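Local atomic coordinates of CRISPR-associated endonuclease Cas3-HD (Methanocaldococcus jannaschii, PDB entry 3S4L), a protein that cuts single-stranded DNA with the help of magnesium, and single-stranded RNA without it, as the HD nuclease of CRISPR interference. Residues 205-208 and 209-213; 105-109 and 110-114; 15-18 and 19-23; 161-164 and 165-169. One frame throughout, in Å; residues are numbered along the deposited sequence.

How the interactions relate
Four local contacts sample one all-helical HD domain. Along the chain the order is interaction 3 at the start of helix 17-31, interaction 2 where helix 91-107 passes into helix 110-121, interaction 4 at the end of helix 159-167, and interaction 1 in helix 204-215. Interactions 3 and 4 have centres about 13 Å apart and touch, I18 CD1 lying 3.6 Å from L162 CD1. Interactions 2 and 4 also meet, where K106 packs on Y169. Interaction 1 touches none of the others; its centre is about 26 Å from that of interaction 4. L212 and L17 pack beside metal ligands H123 and D67, while interactions 2 and 4 join helices farther from the metal.

Interaction 1. Residues 205-208 and 209-213; sequences RFIV and GTLLL
In helix 204-215 of the HD domain, V208 and L212 stand one turn apart with their side chains side by side and pointing the same way. V208 CG1 and L212 CD2 are 3.5 Å apart, closer than usual for two methyl groups. With CG1 anti to the backbone N (chi1 171°), V208 sends this branch along the helix toward the next turn instead of back over its own amide. L212 CD2 reaches back beside it, and the same methyl also lies 3.5 Å from V208 O.

I207 and L211, the neighbouring i to i+4 pair, repeat the spacing less tightly, with I207 CD1 4.3 Å from L211 CG. The backbone sets this pairing. L211 N donates to I207 O at 2.9 Å and L212 N to V208 O at 2.8 Å, while the bond from G209 N to R205 O is weak, its N-H...O angle being 128°.

Both pairs are buried by other parts of the domain. I207 and L211 pack on I115 of helix 110-121 and on residues of helix 36-43, and L212 touches T119 and H123. Since H123 is a ligand of a bound calcium ion, L212 packs next to a metal ligand. The arrangement is a regular alpha-helix whose apolar side packs against helices 110-121 and 36-43 and beside metal ligand H123 in the HD domain.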
loop_
_atom_site.group_PDB
_atom_site.type_symbol
_atom_site.label_atom_id
_atom_site.label_comp_id
_atom_site.label_asym_id
_atom_site.label_seq_id
_atom_site.Cartn_x
_atom_site.Cartn_y
_atom_site.Cartn_z
ATOM N N ARG A 205 6.232 2.928 15.160
ATOM C CA ARG A 205 4.813 2.650 15.370
ATOM C C ARG A 205 4.000 3.941 15.351
ATOM O O ARG A 205 2.843 3.957 14.930
ATOM C CB ARG A 205 4.577 1.895 16.694
ATOM C CG ARG A 205 5.013 0.424 16.696
ATOM C CD ARG A 205 4.403 -0.363 17.869
ATOM N NE ARG A 205 4.741 -1.789 17.819
ATOM C CZ ARG A 205 3.860 -2.789 17.713
ATOM N NH1 ARG A 205 2.556 -2.538 17.654
ATOM N NH2 ARG A 205 4.287 -4.050 17.671
ATOM N N PHE A 206 4.616 5.023 15.818
ATOM C CA PHE A 206 3.964 6.326 15.863
ATOM C C PHE A 206 3.939 6.977 14.475
ATOM O O PHE A 206 2.960 7.633 14.112
ATOM C CB PHE A 206 4.629 7.224 16.929
ATOM C CG PHE A 206 5.083 8.575 16.418
ATOM C CD1 PHE A 206 4.339 9.720 16.686
ATOM C CD2 PHE A 206 6.261 8.704 15.694
ATOM C CE1 PHE A 206 4.753 10.964 16.226
ATOM C CE2 PHE A 206 6.679 9.947 15.229
ATOM C CZ PHE A 206 5.922 11.078 15.498
ATOM N N ILE A 207 4.997 6.779 13.690
ATOM C CA ILE A 207 5.054 7.378 12.349
ATOM C C ILE A 207 4.149 6.637 11.363
ATOM O O ILE A 207 3.271 7.250 10.732
ATOM C CB ILE A 207 6.504 7.505 11.822
ATOM C CG1 ILE A 207 6.519 7.688 10.305
ATOM C CG2 ILE A 207 7.309 6.306 12.196
ATOM C CD1 ILE A 207 6.220 9.120 9.870
ATOM N N VAL A 208 4.344 5.323 11.255
ATOM C CA VAL A 208 3.386 4.461 10.570
ATOM C C VAL A 208 1.993 4.698 11.129
ATOM O O VAL A 208 1.018 4.819 10.381
ATOM C CB VAL A 208 3.715 2.969 10.775
ATOM C CG1 VAL A 208 2.578 2.096 10.249
ATOM C CG2 VAL A 208 5.026 2.611 10.121
ATOM N N GLY A 209 1.902 4.748 12.456
ATOM C CA GLY A 209 0.644 5.020 13.124
ATOM C C GLY A 209 0.046 6.336 12.677
ATOM O O GLY A 209 -1.160 6.444 12.486
ATOM N N THR A 210 0.900 7.337 12.484
ATOM C CA THR A 210 0.464 8.662 12.016
ATOM C C THR A 210 -0.033 8.638 10.566
ATOM O O THR A 210 -1.053 9.244 10.241
ATOM C CB THR A 210 1.626 9.693 12.115
ATOM O OG1 THR A 210 2.195 9.657 13.429
ATOM C CG2 THR A 210 1.145 11.106 11.805
ATOM N N LEU A 211 0.693 7.956 9.684
ATOM C CA LEU A 211 0.281 7.911 8.283
ATOM C C LEU A 211 -0.992 7.083 8.144
ATOM O O LEU A 211 -1.828 7.351 7.280
ATOM C CB LEU A 211 1.400 7.356 7.387
ATOM C CG LEU A 211 2.760 8.067 7.456
ATOM C CD1 LEU A 211 3.751 7.488 6.446
ATOM C CD2 LEU A 211 2.609 9.538 7.240
ATOM N N LEU A 212 -1.134 6.079 9.005
ATOM C CA LEU A 212 -2.296 5.190 8.988
ATOM C C LEU A 212 -3.673 5.882 9.169
ATOM O O LEU A 212 -4.612 5.613 8.407
ATOM C CB LEU A 212 -2.111 4.101 10.049
ATOM C CG LEU A 212 -2.077 2.639 9.606
ATOM C CD1 LEU A 212 -2.056 2.550 8.085
ATOM C CD2 LEU A 212 -0.886 1.889 10.239
ATOM N N LEU A 213 -3.795 6.766 10.162
ATOM C CA LEU A 213 -5.104 7.363 10.499
ATOM C C LEU A 213 -5.889 7.881 9.304
ATOM O O LEU A 213 -7.050 7.522 9.112
ATOM C CB LEU A 213 -4.966 8.495 11.510
ATOM C CG LEU A 213 -5.071 8.207 13.005
ATOM C CD1 LEU A 213 -3.691 8.267 13.669
ATOM C CD2 LEU A 213 -6.020 9.206 13.648
#

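Interaction 2. Residues 105-109 and 110-114; sequences KKFGD and KNLAF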
loop_
_atom_site.group_PDB
_atom_site.type_symbol
_atom_site.label_atom_id
_atom_site.label_comp_id
_atom_site.label_asym_id
_atom_site.label_seq_id
_atom_site.Cartn_x
_atom_site.Cartn_y
_atom_site.Cartn_z
ATOM N N LYS A 105 10.016 6.158 -7.461
ATOM C CA LYS A 105 10.027 6.894 -8.729
ATOM C C LYS A 105 9.600 8.353 -8.537
ATOM O O LYS A 105 10.312 9.277 -8.914
ATOM C CB LYS A 105 9.108 6.228 -9.752
ATOM C CG LYS A 105 9.216 6.831 -11.132
ATOM C CD LYS A 105 10.473 6.365 -11.828
ATOM C CE LYS A 105 10.750 7.190 -13.084
ATOM N NZ LYS A 105 9.499 7.704 -13.723
ATOM N N LYS A 106 8.440 8.543 -7.921
ATOM C CA LYS A 106 7.843 9.868 -7.773
ATOM C C LYS A 106 8.680 10.827 -6.925
ATOM O O LYS A 106 8.768 12.011 -7.242
ATOM C CB LYS A 106 6.412 9.759 -7.214
ATOM C CG LYS A 106 5.748 11.101 -6.889
ATOM C CD LYS A 106 5.242 11.816 -8.144
ATOM C CE LYS A 106 5.670 13.292 -8.180
ATOM N NZ LYS A 106 5.187 14.009 -9.403
ATOM N N PHE A 107 9.297 10.330 -5.856
ATOM C CA PHE A 107 9.994 11.220 -4.932
ATOM C C PHE A 107 11.514 11.028 -4.817
ATOM O O PHE A 107 12.184 11.844 -4.187
ATOM C CB PHE A 107 9.388 11.122 -3.536
ATOM C CG PHE A 107 7.936 11.517 -3.458
ATOM C CD1 PHE A 107 7.560 12.858 -3.427
ATOM C CD2 PHE A 107 6.944 10.546 -3.365
ATOM C CE1 PHE A 107 6.218 13.221 -3.329
ATOM C CE2 PHE A 107 5.594 10.907 -3.266
ATOM C CZ PHE A 107 5.236 12.242 -3.246
ATOM N N GLY A 108 12.053 9.956 -5.396
ATOM C CA GLY A 108 13.478 9.666 -5.297
ATOM C C GLY A 108 14.087 9.671 -3.893
ATOM O O GLY A 108 15.217 10.141 -3.711
ATOM N N ASP A 109 13.348 9.154 -2.906
ATOM C CA ASP A 109 13.807 9.093 -1.505
ATOM C C ASP A 109 13.533 7.702 -0.922
ATOM O O ASP A 109 12.410 7.403 -0.506
ATOM C CB ASP A 109 13.115 10.187 -0.652
ATOM C CG ASP A 109 13.556 10.164 0.830
ATOM O OD1 ASP A 109 13.761 9.065 1.387
ATOM O OD2 ASP A 109 13.703 11.246 1.443
ATOM N N LYS A 110 14.553 6.850 -0.904
ATOM C CA LYS A 110 14.389 5.471 -0.432
ATOM C C LYS A 110 13.714 5.355 0.944
ATOM O O LYS A 110 12.923 4.445 1.166
ATOM C CB LYS A 110 15.727 4.715 -0.416
ATOM C CG LYS A 110 16.215 4.215 -1.778
ATOM C CD LYS A 110 17.511 3.366 -1.683
ATOM C CE LYS A 110 18.780 4.213 -1.860
ATOM N NZ LYS A 110 19.956 3.454 -2.441
ATOM N N ASN A 111 14.032 6.252 1.876
ATOM C CA ASN A 111 13.398 6.183 3.192
ATOM C C ASN A 111 11.887 6.484 3.135
ATOM O O ASN A 111 11.083 5.800 3.774
ATOM C CB ASN A 111 14.118 7.070 4.217
ATOM C CG ASN A 111 15.507 6.552 4.570
ATOM O OD1 ASN A 111 15.975 5.565 4.005
ATOM N ND2 ASN A 111 16.180 7.234 5.497
ATOM N N LEU A 112 11.502 7.493 2.359
ATOM C CA LEU A 112 10.088 7.832 2.195
ATOM C C LEU A 112 9.317 6.660 1.570
ATOM O O LEU A 112 8.255 6.261 2.066
ATOM C CB LEU A 112 9.929 9.107 1.355
ATOM C CG LEU A 112 8.513 9.646 1.134
ATOM C CD1 LEU A 112 7.840 10.015 2.464
ATOM C CD2 LEU A 112 8.561 10.847 0.205
ATOM N N ALA A 113 9.862 6.099 0.495
ATOM C CA ALA A 113 9.240 4.953 -0.178
ATOM C C ALA A 113 9.130 3.747 0.767
ATOM O O ALA A 113 8.105 3.050 0.818
ATOM C CB ALA A 113 10.042 4.591 -1.411
ATOM N N PHE A 114 10.189 3.499 1.530
ATOM C CA PHE A 114 10.134 2.433 2.513
ATOM C C PHE A 114 9.015 2.693 3.512
ATOM O O PHE A 114 8.182 1.822 3.768
ATOM C CB PHE A 114 11.466 2.273 3.254
ATOM C CG PHE A 114 11.409 1.280 4.396
ATOM C CD1 PHE A 114 11.230 1.713 5.707
ATOM C CD2 PHE A 114 11.523 -0.081 4.159
ATOM C CE1 PHE A 114 11.179 0.793 6.767
ATOM C CE2 PHE A 114 11.464 -1.001 5.207
ATOM C CZ PHE A 114 11.292 -0.561 6.509
#
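Between F107, the last residue of helix 91-107, and L112 in the first turn of helix 110-121, the chain reverses through G108, whose positive phi of 51° ends the first helix, and through D109, which stands just before the second. D109 is the N-cap. Its CG lies anti to the backbone N (chi1 180°), which carries the carboxylate forward over the new helix, where OD1 accepts from L112 N at 2.9 Å. The N-H points almost straight at the oxygen but meets it from above the carboxylate plane, 59° out of it. D109 O meanwhile receives A113 N at 3.0 Å, the first regular turn of the helix.

This is a tight helix-to-helix turn with a side-chain N-cap, and the aspartate's negative charge probably suits the positive end of the helix dipole. Next to the cap lies an apolar contact that joins the two helices: L112 CD2 sits over one face of the F107 ring, 4.2 Å from its centroid, in a CH-pi arrangement. K106 CG lies against the opposite face of that ring, 3.6 Å above the plane near its rim, so the phenyl group is sandwiched between aliphatic carbons. F107 and L112 both also reach F58 of helix 52-65.

Interaction 3. Residues 15-18 and 19-23; sequences QSLI and DHVND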
loop_
_atom_site.group_PDB
_atom_site.type_symbol
_atom_site.label_atom_id
_atom_site.label_comp_id
_atom_site.label_asym_id
_atom_site.label_seq_id
_atom_site.Cartn_x
_atom_site.Cartn_y
_atom_site.Cartn_z
ATOM N N GLN A 15 -18.559 -2.953 -5.420
ATOM C CA GLN A 15 -17.847 -1.732 -5.766
ATOM C C GLN A 15 -16.567 -1.973 -6.566
ATOM O O GLN A 15 -15.721 -2.790 -6.175
ATOM C CB GLN A 15 -17.529 -0.973 -4.466
ATOM C CG GLN A 15 -17.288 0.514 -4.619
ATOM C CD GLN A 15 -17.170 1.237 -3.278
ATOM O OE1 GLN A 15 -17.069 0.607 -2.218
ATOM N NE2 GLN A 15 -17.185 2.567 -3.322
ATOM N N SER A 16 -16.419 -1.257 -7.682
ATOM C CA SER A 16 -15.170 -1.295 -8.441
ATOM C C SER A 16 -14.061 -0.624 -7.638
ATOM O O SER A 16 -14.335 0.251 -6.816
ATOM C CB SER A 16 -15.323 -0.653 -9.820
ATOM O OG SER A 16 -15.427 0.757 -9.733
ATOM N N LEU A 17 -12.819 -1.056 -7.847
ATOM C CA LEU A 17 -11.704 -0.516 -7.086
ATOM C C LEU A 17 -11.456 0.955 -7.456
ATOM O O LEU A 17 -11.211 1.786 -6.580
ATOM C CB LEU A 17 -10.438 -1.376 -7.269
ATOM C CG LEU A 17 -9.169 -0.957 -6.505
ATOM C CD1 LEU A 17 -9.352 -1.065 -4.993
ATOM C CD2 LEU A 17 -7.972 -1.787 -6.949
ATOM N N ILE A 18 -11.521 1.270 -8.748
ATOM C CA ILE A 18 -11.433 2.657 -9.224
ATOM C C ILE A 18 -12.459 3.587 -8.542
ATOM O O ILE A 18 -12.109 4.655 -8.026
ATOM C CB ILE A 18 -11.616 2.732 -10.758
ATOM C CG1 ILE A 18 -10.326 2.307 -11.459
ATOM C CG2 ILE A 18 -12.006 4.144 -11.191
ATOM C CD1 ILE A 18 -9.088 3.032 -10.933
ATOM N N ASP A 19 -13.725 3.183 -8.545
ATOM C CA ASP A 19 -14.748 3.975 -7.878
ATOM C C ASP A 19 -14.484 4.109 -6.383
ATOM O O ASP A 19 -14.659 5.180 -5.802
ATOM C CB ASP A 19 -16.145 3.405 -8.137
ATOM C CG ASP A 19 -16.614 3.649 -9.563
ATOM O OD1 ASP A 19 -16.281 4.720 -10.123
ATOM O OD2 ASP A 19 -17.307 2.771 -10.127
ATOM N N HIS A 20 -14.056 3.018 -5.761
ATOM C CA HIS A 20 -13.752 3.026 -4.338
ATOM C C HIS A 20 -12.572 3.966 -4.020
ATOM O O HIS A 20 -12.587 4.688 -3.026
ATOM C CB HIS A 20 -13.451 1.602 -3.858
ATOM C CG HIS A 20 -13.048 1.520 -2.420
ATOM N ND1 HIS A 20 -13.732 2.174 -1.416
ATOM C CD2 HIS A 20 -12.035 0.856 -1.815
ATOM C CE1 HIS A 20 -13.151 1.923 -0.255
ATOM N NE2 HIS A 20 -12.124 1.121 -0.469
ATOM N N VAL A 21 -11.546 3.947 -4.862
ATOM C CA VAL A 21 -10.380 4.784 -4.639
ATOM C C VAL A 21 -10.761 6.262 -4.798
ATOM O O VAL A 21 -10.358 7.113 -3.998
ATOM C CB VAL A 21 -9.234 4.410 -5.607
ATOM C CG1 VAL A 21 -8.241 5.554 -5.726
ATOM C CG2 VAL A 21 -8.532 3.105 -5.149
ATOM N N ASN A 22 -11.563 6.551 -5.819
ATOM C CA ASN A 22 -12.004 7.916 -6.103
ATOM C C ASN A 22 -12.856 8.498 -4.977
ATOM O O ASN A 22 -12.849 9.712 -4.734
ATOM C CB ASN A 22 -12.765 7.981 -7.434
ATOM C CG ASN A 22 -11.848 7.852 -8.639
ATOM O OD1 ASN A 22 -10.662 8.180 -8.569
ATOM N ND2 ASN A 22 -12.397 7.372 -9.759
ATOM N N ASP A 23 -13.592 7.627 -4.295
ATOM C CA ASP A 23 -14.392 8.058 -3.155
ATOM C C ASP A 23 -13.508 8.357 -1.936
ATOM O O ASP A 23 -13.792 9.261 -1.164
ATOM C CB ASP A 23 -15.495 7.040 -2.826
ATOM C CG ASP A 23 -16.725 7.180 -3.734
ATOM O OD1 ASP A 23 -16.631 7.815 -4.814
ATOM O OD2 ASP A 23 -17.793 6.653 -3.362
#
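Q15 lays its extended side chain across H20 at about a right angle. The amide NE2 comes within 3.6 Å of H20 CA, and the amide plane is turned 53° from the imidazole plane; this is contact by packing. S16 follows as the N-cap of helix 17-31. Its OG takes the position between the backbone N and the carbonyl carbon (chi1 73°), where it can face D19 in two ways. It donates to D19 OD2 at 2.8 Å, arriving from above the carboxylate plane, and accepts from D19 N at 3.2 Å. S16 O then receives H20 N at 3.0 Å, which starts the regular helical bonding.

L17 turns to the interior, where it touches D67, a ligand of a bound calcium ion, and its CD1 is 4.3 Å from V21 CG2. I18 runs alongside N22, with I18 CG2 3.6 Å from N22 ND2, while N22 N donates to I18 O. H20, whose ring meets F12 edge-to-face, has its side chain about 6 Å from a calcium ion. Bonded twice to one residue, the S16 hydroxyl caps the amino end of the helix and helps to hold the D19 carboxylate, whose negative charge probably gains from lying near that end.

Interaction 4. Residues 161-164 and 165-169; sequences DLIK and KLIGY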
loop_
_atom_site.group_PDB
_atom_site.type_symbol
_atom_site.label_atom_id
_atom_site.label_comp_id
_atom_site.label_asym_id
_atom_site.label_seq_id
_atom_site.Cartn_x
_atom_site.Cartn_y
_atom_site.Cartn_z
ATOM N N ASP A 161 -2.986 -0.890 -17.247
ATOM C CA ASP A 161 -3.976 0.136 -17.535
ATOM C C ASP A 161 -4.611 0.655 -16.244
ATOM O O ASP A 161 -4.720 1.869 -16.042
ATOM C CB ASP A 161 -5.030 -0.388 -18.516
ATOM C CG ASP A 161 -6.444 -0.201 -18.009
ATOM O OD1 ASP A 161 -6.933 0.949 -18.030
ATOM O OD2 ASP A 161 -7.066 -1.205 -17.597
ATOM N N LEU A 162 -4.997 -0.263 -15.359
ATOM C CA LEU A 162 -5.539 0.114 -14.052
ATOM C C LEU A 162 -4.622 1.078 -13.307
ATOM O O LEU A 162 -5.088 2.088 -12.776
ATOM C CB LEU A 162 -5.816 -1.118 -13.188
ATOM C CG LEU A 162 -6.263 -0.798 -11.759
ATOM C CD1 LEU A 162 -7.630 -0.135 -11.757
ATOM C CD2 LEU A 162 -6.282 -2.051 -10.890
ATOM N N ILE A 163 -3.326 0.772 -13.274
ATOM C CA ILE A 163 -2.364 1.633 -12.588
ATOM C C ILE A 163 -2.316 3.006 -13.239
ATOM O O ILE A 163 -2.248 4.020 -12.560
ATOM C CB ILE A 163 -0.948 1.045 -12.586
ATOM C CG1 ILE A 163 -0.859 -0.118 -11.601
ATOM C CG2 ILE A 163 0.060 2.111 -12.184
ATOM C CD1 ILE A 163 -1.114 0.274 -10.163
ATOM N N LYS A 164 -2.355 3.028 -14.565
ATOM C CA LYS A 164 -2.373 4.278 -15.310
ATOM C C LYS A 164 -3.579 5.126 -14.901
ATOM O O LYS A 164 -3.434 6.308 -14.584
ATOM C CB LYS A 164 -2.380 3.998 -16.812
ATOM C CG LYS A 164 -1.370 4.817 -17.601
ATOM C CD LYS A 164 -1.098 4.229 -18.988
ATOM C CE LYS A 164 -0.022 3.148 -18.941
ATOM N NZ LYS A 164 0.571 2.876 -20.287
ATOM N N LYS A 165 -4.764 4.519 -14.899
ATOM C CA LYS A 165 -5.983 5.200 -14.449
ATOM C C LYS A 165 -5.818 5.775 -13.039
ATOM O O LYS A 165 -6.293 6.874 -12.739
ATOM C CB LYS A 165 -7.170 4.232 -14.459
ATOM C CG LYS A 165 -8.180 4.441 -15.569
ATOM C CD LYS A 165 -9.292 3.404 -15.474
ATOM C CE LYS A 165 -8.712 1.990 -15.447
ATOM N NZ LYS A 165 -9.751 0.924 -15.356
ATOM N N LEU A 166 -5.142 5.013 -12.182
ATOM C CA LEU A 166 -4.977 5.363 -10.779
ATOM C C LEU A 166 -3.928 6.435 -10.532
ATOM O O LEU A 166 -4.175 7.380 -9.785
ATOM C CB LEU A 166 -4.584 4.121 -9.967
ATOM C CG LEU A 166 -5.668 3.138 -9.543
ATOM C CD1 LEU A 166 -5.076 1.737 -9.307
ATOM C CD2 LEU A 166 -6.388 3.646 -8.301
ATOM N N ILE A 167 -2.736 6.264 -11.103
ATOM C CA ILE A 167 -1.602 7.107 -10.719
ATOM C C ILE A 167 -0.971 7.827 -11.910
ATOM O O ILE A 167 -0.104 8.692 -11.744
ATOM C CB ILE A 167 -0.530 6.335 -9.904
ATOM C CG1 ILE A 167 0.088 5.216 -10.737
ATOM C CG2 ILE A 167 -1.133 5.773 -8.626
ATOM C CD1 ILE A 167 1.588 5.148 -10.608
ATOM N N GLY A 168 -1.416 7.473 -13.108
ATOM C CA GLY A 168 -1.059 8.232 -14.289
ATOM C C GLY A 168 0.200 7.810 -15.020
ATOM O O GLY A 168 0.658 8.524 -15.912
ATOM N N TYR A 169 0.778 6.672 -14.653
ATOM C CA TYR A 169 1.858 6.129 -15.470
ATOM C C TYR A 169 2.131 4.633 -15.309
ATOM O O TYR A 169 1.328 3.902 -14.723
ATOM C CB TYR A 169 3.141 6.953 -15.351
ATOM C CG TYR A 169 3.619 7.190 -13.952
ATOM C CD1 TYR A 169 4.665 6.448 -13.424
ATOM C CD2 TYR A 169 3.027 8.156 -13.154
ATOM C CE1 TYR A 169 5.115 6.664 -12.135
ATOM C CE2 TYR A 169 3.465 8.380 -11.860
ATOM C CZ TYR A 169 4.510 7.631 -11.358
ATOM O OH TYR A 169 4.952 7.846 -10.076
#
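I163 and I167 form the tight side of this last stretch of helix 159-167: lying side by side, they bring I163 CG2 to 3.4 Å from I167 CG1, closer than usual for two carbons. I167 holds CG1 between its backbone N and carbonyl carbon (chi1 63°), a crowded position that turns this branch back along the helix toward I163. Beyond it, I167 CD1 lies over the centre of the Y169 ring, 3.8 Å above the plane, so the ring lies against the I167 end methyl. In the neighbouring i to i+4 pair, L162 CG meets L166 CD1 at 3.7 Å, and both leucines also pack on I68.

The other flank is far looser. D161 and K165 cross obliquely, and D161 OD1 stands 3.9 Å from K165 NZ, a long salt bridge. The methylene K165 CE comes nearer than the ammonium, 3.3 Å from D161 OD1. K164 and K165 are exposed, and K164 makes a weak, long ion pair with E160.

The backbone shows the same gradation. I167 N gives a short bond of 2.7 Å to I163 O, whereas G168 N reaches K164 O with an N-H...O angle of 128°, a weak bond. G168 then leaves the helix. The whole is an amphipathic helix ended by a glycine of positive phi, its apolar side turned to I18 and V21 of helix 17-31 and to I68 in the HD domain.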